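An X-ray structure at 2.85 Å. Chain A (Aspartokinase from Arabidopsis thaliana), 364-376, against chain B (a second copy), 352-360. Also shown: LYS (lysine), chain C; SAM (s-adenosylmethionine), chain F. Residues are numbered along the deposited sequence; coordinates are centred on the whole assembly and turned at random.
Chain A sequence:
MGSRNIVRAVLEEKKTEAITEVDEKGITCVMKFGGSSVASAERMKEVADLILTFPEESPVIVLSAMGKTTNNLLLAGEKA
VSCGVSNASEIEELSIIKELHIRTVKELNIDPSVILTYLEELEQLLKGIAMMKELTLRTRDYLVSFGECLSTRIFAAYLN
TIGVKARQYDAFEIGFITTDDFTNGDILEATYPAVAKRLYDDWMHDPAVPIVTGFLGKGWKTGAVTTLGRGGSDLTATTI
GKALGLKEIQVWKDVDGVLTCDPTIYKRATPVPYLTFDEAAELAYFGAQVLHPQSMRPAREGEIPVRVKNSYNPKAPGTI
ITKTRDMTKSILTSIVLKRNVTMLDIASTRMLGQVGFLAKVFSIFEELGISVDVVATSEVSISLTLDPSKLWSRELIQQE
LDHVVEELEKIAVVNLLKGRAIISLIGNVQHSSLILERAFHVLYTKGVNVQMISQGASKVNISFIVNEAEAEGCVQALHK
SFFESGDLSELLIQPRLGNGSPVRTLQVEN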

# COMPACT_ATOMS: atom_id res chain seq x y z
N ILE A 364 12.82 0.67 7.17
CA ILE A 364 13.97 0.04 6.53
C ILE A 364 14.33 0.77 5.25
O ILE A 364 15.49 1.17 5.06
CB ILE A 364 13.70 -1.45 6.23
CG1 ILE A 364 13.72 -2.26 7.53
CG2 ILE A 364 14.72 -2.01 5.23
CD1 ILE A 364 13.03 -3.62 7.44
N PHE A 365 13.34 0.96 4.38
CA PHE A 365 13.54 1.69 3.13
C PHE A 365 14.11 3.10 3.37
O PHE A 365 15.05 3.50 2.69
CB PHE A 365 12.24 1.73 2.32
CG PHE A 365 11.91 0.43 1.63
CD1 PHE A 365 11.02 -0.47 2.19
CD2 PHE A 365 12.51 0.11 0.41
CE1 PHE A 365 10.71 -1.68 1.56
CE2 PHE A 365 12.21 -1.10 -0.23
CZ PHE A 365 11.31 -1.99 0.34
N GLU A 366 13.54 3.82 4.34
CA GLU A 366 13.99 5.19 4.69
C GLU A 366 15.44 5.23 5.17
O GLU A 366 16.20 6.13 4.82
CB GLU A 366 13.06 5.80 5.74
CG GLU A 366 13.39 7.25 6.09
CD GLU A 366 12.63 7.75 7.32
OE1 GLU A 366 12.44 6.97 8.28
OE2 GLU A 366 12.24 8.94 7.32
N GLU A 367 15.80 4.24 5.99
CA GLU A 367 17.17 4.10 6.48
C GLU A 367 18.14 3.71 5.37
O GLU A 367 19.33 3.98 5.47
CB GLU A 367 17.23 3.10 7.65
CG GLU A 367 16.68 3.63 8.97
CD GLU A 367 17.40 4.89 9.44
OE1 GLU A 367 18.55 4.78 9.94
OE2 GLU A 367 16.82 6.00 9.31
N LEU A 368 17.63 3.08 4.32
CA LEU A 368 18.46 2.68 3.18
C LEU A 368 18.36 3.64 1.99
O LEU A 368 18.86 3.33 0.89
CB LEU A 368 18.16 1.24 2.77
CG LEU A 368 19.10 0.18 3.35
CD1 LEU A 368 18.85 -0.07 4.84
CD2 LEU A 368 18.97 -1.11 2.55
N GLY A 369 17.71 4.78 2.21
CA GLY A 369 17.62 5.87 1.23
C GLY A 369 16.88 5.57 -0.06
O GLY A 369 17.15 6.20 -1.09
N ILE A 370 15.93 4.63 -0.01
CA ILE A 370 15.18 4.20 -1.19
C ILE A 370 13.73 4.71 -1.18
O ILE A 370 13.02 4.60 -0.18
CB ILE A 370 15.18 2.66 -1.35
CG1 ILE A 370 16.61 2.13 -1.52
CG2 ILE A 370 14.34 2.24 -2.55
CD1 ILE A 370 16.69 0.63 -1.73
N SER A 371 13.31 5.27 -2.32
CA SER A 371 11.92 5.68 -2.50
C SER A 371 11.10 4.60 -3.22
O SER A 371 11.46 4.15 -4.32
CB SER A 371 11.85 7.01 -3.24
OG SER A 371 10.50 7.34 -3.54
N VAL A 372 10.01 4.21 -2.57
CA VAL A 372 9.04 3.22 -3.05
C VAL A 372 7.96 3.92 -3.87
O VAL A 372 7.62 5.06 -3.58
CB VAL A 372 8.37 2.51 -1.85
CG1 VAL A 372 7.42 1.40 -2.31
CG2 VAL A 372 9.41 1.96 -0.89
N ASP A 373 7.43 3.25 -4.89
CA ASP A 373 6.40 3.85 -5.76
C ASP A 373 5.00 3.30 -5.46
O ASP A 373 4.25 3.88 -4.67
CB ASP A 373 6.78 3.64 -7.24
CG ASP A 373 5.81 4.31 -8.21
OD1 ASP A 373 5.82 3.92 -9.39
OD2 ASP A 373 5.06 5.22 -7.81
N VAL A 374 4.66 2.17 -6.08
CA VAL A 374 3.33 1.57 -5.98
C VAL A 374 3.28 0.59 -4.80
O VAL A 374 4.26 -0.10 -4.53
CB VAL A 374 2.95 0.87 -7.31
CG1 VAL A 374 1.60 0.20 -7.23
CG2 VAL A 374 2.98 1.88 -8.44
N VAL A 375 2.16 0.56 -4.08
CA VAL A 375 1.99 -0.34 -2.92
C VAL A 375 0.62 -1.02 -2.95
O VAL A 375 -0.39 -0.39 -3.30
CB VAL A 375 2.20 0.39 -1.55
CG1 VAL A 375 1.83 -0.51 -0.38
CG2 VAL A 375 3.63 0.87 -1.39
N ALA A 376 0.61 -2.30 -2.60
CA ALA A 376 -0.62 -3.07 -2.41
C ALA A 376 -0.42 -4.05 -1.27
O ALA A 376 0.71 -4.23 -0.80
CB ALA A 376 -1.00 -3.80 -3.69
N LYS C . 7.87 8.55 0.46
CA LYS C . 7.50 7.38 -0.36
C LYS C . 8.69 6.47 -0.26
O LYS C . 9.49 6.57 0.69
CB LYS C . 7.26 7.82 -1.82
CG LYS C . 6.16 7.02 -2.54
CD LYS C . 4.77 7.34 -2.04
CE LYS C . 3.72 6.41 -2.68
NZ LYS C . 3.40 6.71 -4.12
OXT LYS C . 8.89 5.61 -1.12
N SAM F . 23.94 3.14 0.57
CA SAM F . 23.58 4.32 -0.21
C SAM F . 23.23 5.52 0.67
O SAM F . 23.58 6.66 0.36
OXT SAM F . 22.59 5.38 1.72
CB SAM F . 22.42 4.00 -1.16
CG SAM F . 22.22 5.01 -2.30
SD SAM F . 20.60 5.80 -2.21
CE SAM F . 19.52 4.46 -2.77
C5' SAM F . 20.54 7.03 -3.55
C4' SAM F . 21.10 6.66 -4.92
O4' SAM F . 20.40 5.59 -5.51
C3' SAM F . 20.98 7.82 -5.90
O3' SAM F . 22.20 7.95 -6.59
C2' SAM F . 19.89 7.44 -6.88
O2' SAM F . 20.22 7.79 -8.21
C1' SAM F . 19.81 5.93 -6.75
N9 SAM F . 18.43 5.40 -6.82
C8 SAM F . 17.93 4.59 -7.81
N7 SAM F . 16.65 4.28 -7.52
C5 SAM F . 16.32 4.87 -6.35
C6 SAM F . 15.14 4.87 -5.61
N6 SAM F . 14.07 4.21 -6.02
N1 SAM F . 15.09 5.58 -4.42
C2 SAM F . 16.21 6.28 -3.99
N3 SAM F . 17.37 6.26 -4.74
C4 SAM F . 17.43 5.57 -5.90
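Chain B, residues 352-360: LGQVGFLAK

Chain B crosses this part of chain A as a loop, residues 352 to 356, that turns into a helix at Phe B357, and the two stretches bury 417 Å² between them without a single direct hydrogen bond. The register is set by two close approaches of CA atoms, Val B355 to Ser A371 at 4.5 Å and Gly B356 to Glu A366 at 4.7 Å, so this one step along chain B goes from the loop of chain A to its helix; Leu B358 afterwards reaches the strand.

The CA-to-CB bond of Leu B352 points away, and the residue makes no contact. Gly B353, at a positive phi of 84° that suits glycine, passes Ser A371, its C 4.0 Å from OG. The CA-to-CB bond of Gln B354 points away from chain A, and the residue offers backbone: its O lies 3.1 Å from Ser A371 OG and accepts a hydrogen bond from N of the bound lysine at 2.8 Å, although that ligand atom is crowded in the model.

Val B355, extended at phi/psi -89/133, gives the most area. Its t rotamer sets CG1 3.5 Å from Ile A370 O and 3.9 Å from Glu A366 CA, while CG2 lies 3.6 Å from Gly A369 O, so the branched side chain packs against backbone where the helix gives way to loop.

Gly B356 sits at the N-cap position, right before the helix, with phi/psi 97/3, angles that call for glycine; an ideal CB would also clash with Glu A366 OE2 at 2.8 Å. Its bare CA instead meets Glu A366 CG at 3.8 Å, and its N donates to lysine O at 2.8 Å.

The CA-to-CB bond of Phe B357 points away, and the residue makes no contact with the chain A stretch. Leu B358 then points toward the strand, CD2 lying 4.1 Å from both Val A372 CB and Val A375 CG2, and Ala B359 brings CB to 3.6 Å from Glu A366 OE1. Lys B360 leads its end away, while its N closes the first helical turn onto Gly B356 O at 3.0 Å.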

# COMPACT_ATOMS: atom_id res chain seq x y z
N LEU B 352 5.90 12.10 -4.49
CA LEU B 352 6.46 11.59 -5.74
C LEU B 352 7.95 11.87 -5.78
O LEU B 352 8.38 13.03 -5.90
CB LEU B 352 5.74 12.21 -6.94
CG LEU B 352 5.71 11.44 -8.27
CD1 LEU B 352 4.78 12.11 -9.25
CD2 LEU B 352 7.10 11.29 -8.88
N GLY B 353 8.74 10.81 -5.65
CA GLY B 353 10.20 10.90 -5.64
C GLY B 353 10.86 11.23 -4.31
O GLY B 353 12.06 11.48 -4.27
N GLN B 354 10.09 11.22 -3.22
CA GLN B 354 10.64 11.48 -1.88
C GLN B 354 10.84 10.19 -1.08
O GLN B 354 10.00 9.29 -1.13
CB GLN B 354 9.71 12.42 -1.10
CG GLN B 354 10.31 12.95 0.23
CD GLN B 354 9.22 13.40 1.20
OE1 GLN B 354 9.21 13.00 2.38
NE2 GLN B 354 8.27 14.22 0.73
N VAL B 355 11.95 10.10 -0.36
CA VAL B 355 12.23 8.95 0.51
C VAL B 355 11.64 9.23 1.90
O VAL B 355 11.81 10.33 2.43
CB VAL B 355 13.77 8.70 0.63
CG1 VAL B 355 14.07 7.50 1.53
CG2 VAL B 355 14.40 8.48 -0.74
N GLY B 356 10.93 8.26 2.47
CA GLY B 356 10.53 8.34 3.89
C GLY B 356 9.14 8.86 4.23
O GLY B 356 8.81 9.00 5.41
N PHE B 357 8.33 9.15 3.21
CA PHE B 357 6.94 9.55 3.42
C PHE B 357 6.11 8.38 3.93
O PHE B 357 5.36 8.52 4.90
CB PHE B 357 6.32 10.13 2.14
CG PHE B 357 5.21 11.10 2.40
CD1 PHE B 357 5.46 12.47 2.38
CD2 PHE B 357 3.92 10.65 2.69
CE1 PHE B 357 4.44 13.37 2.64
CE2 PHE B 357 2.90 11.55 2.94
CZ PHE B 357 3.16 12.91 2.92
N LEU B 358 6.24 7.23 3.28
CA LEU B 358 5.60 6.00 3.74
C LEU B 358 6.03 5.63 5.15
O LEU B 358 5.20 5.20 5.97
CB LEU B 358 5.86 4.85 2.77
CG LEU B 358 4.74 4.43 1.81
CD1 LEU B 358 3.58 5.43 1.69
CD2 LEU B 358 5.31 4.11 0.44
N ALA B 359 7.32 5.83 5.45
CA ALA B 359 7.86 5.60 6.80
C ALA B 359 7.22 6.52 7.84
O ALA B 359 6.83 6.07 8.92
CB ALA B 359 9.37 5.76 6.79
N LYS B 360 7.10 7.81 7.50
CA LYS B 360 6.43 8.78 8.36
C LYS B 360 4.95 8.45 8.58
O LYS B 360 4.47 8.45 9.72
CB LYS B 360 6.56 10.19 7.77
CG LYS B 360 7.38 11.16 8.62
CD LYS B 360 6.51 12.16 9.42
CE LYS B 360 5.72 11.51 10.58
NZ LYS B 360 6.61 10.90 11.61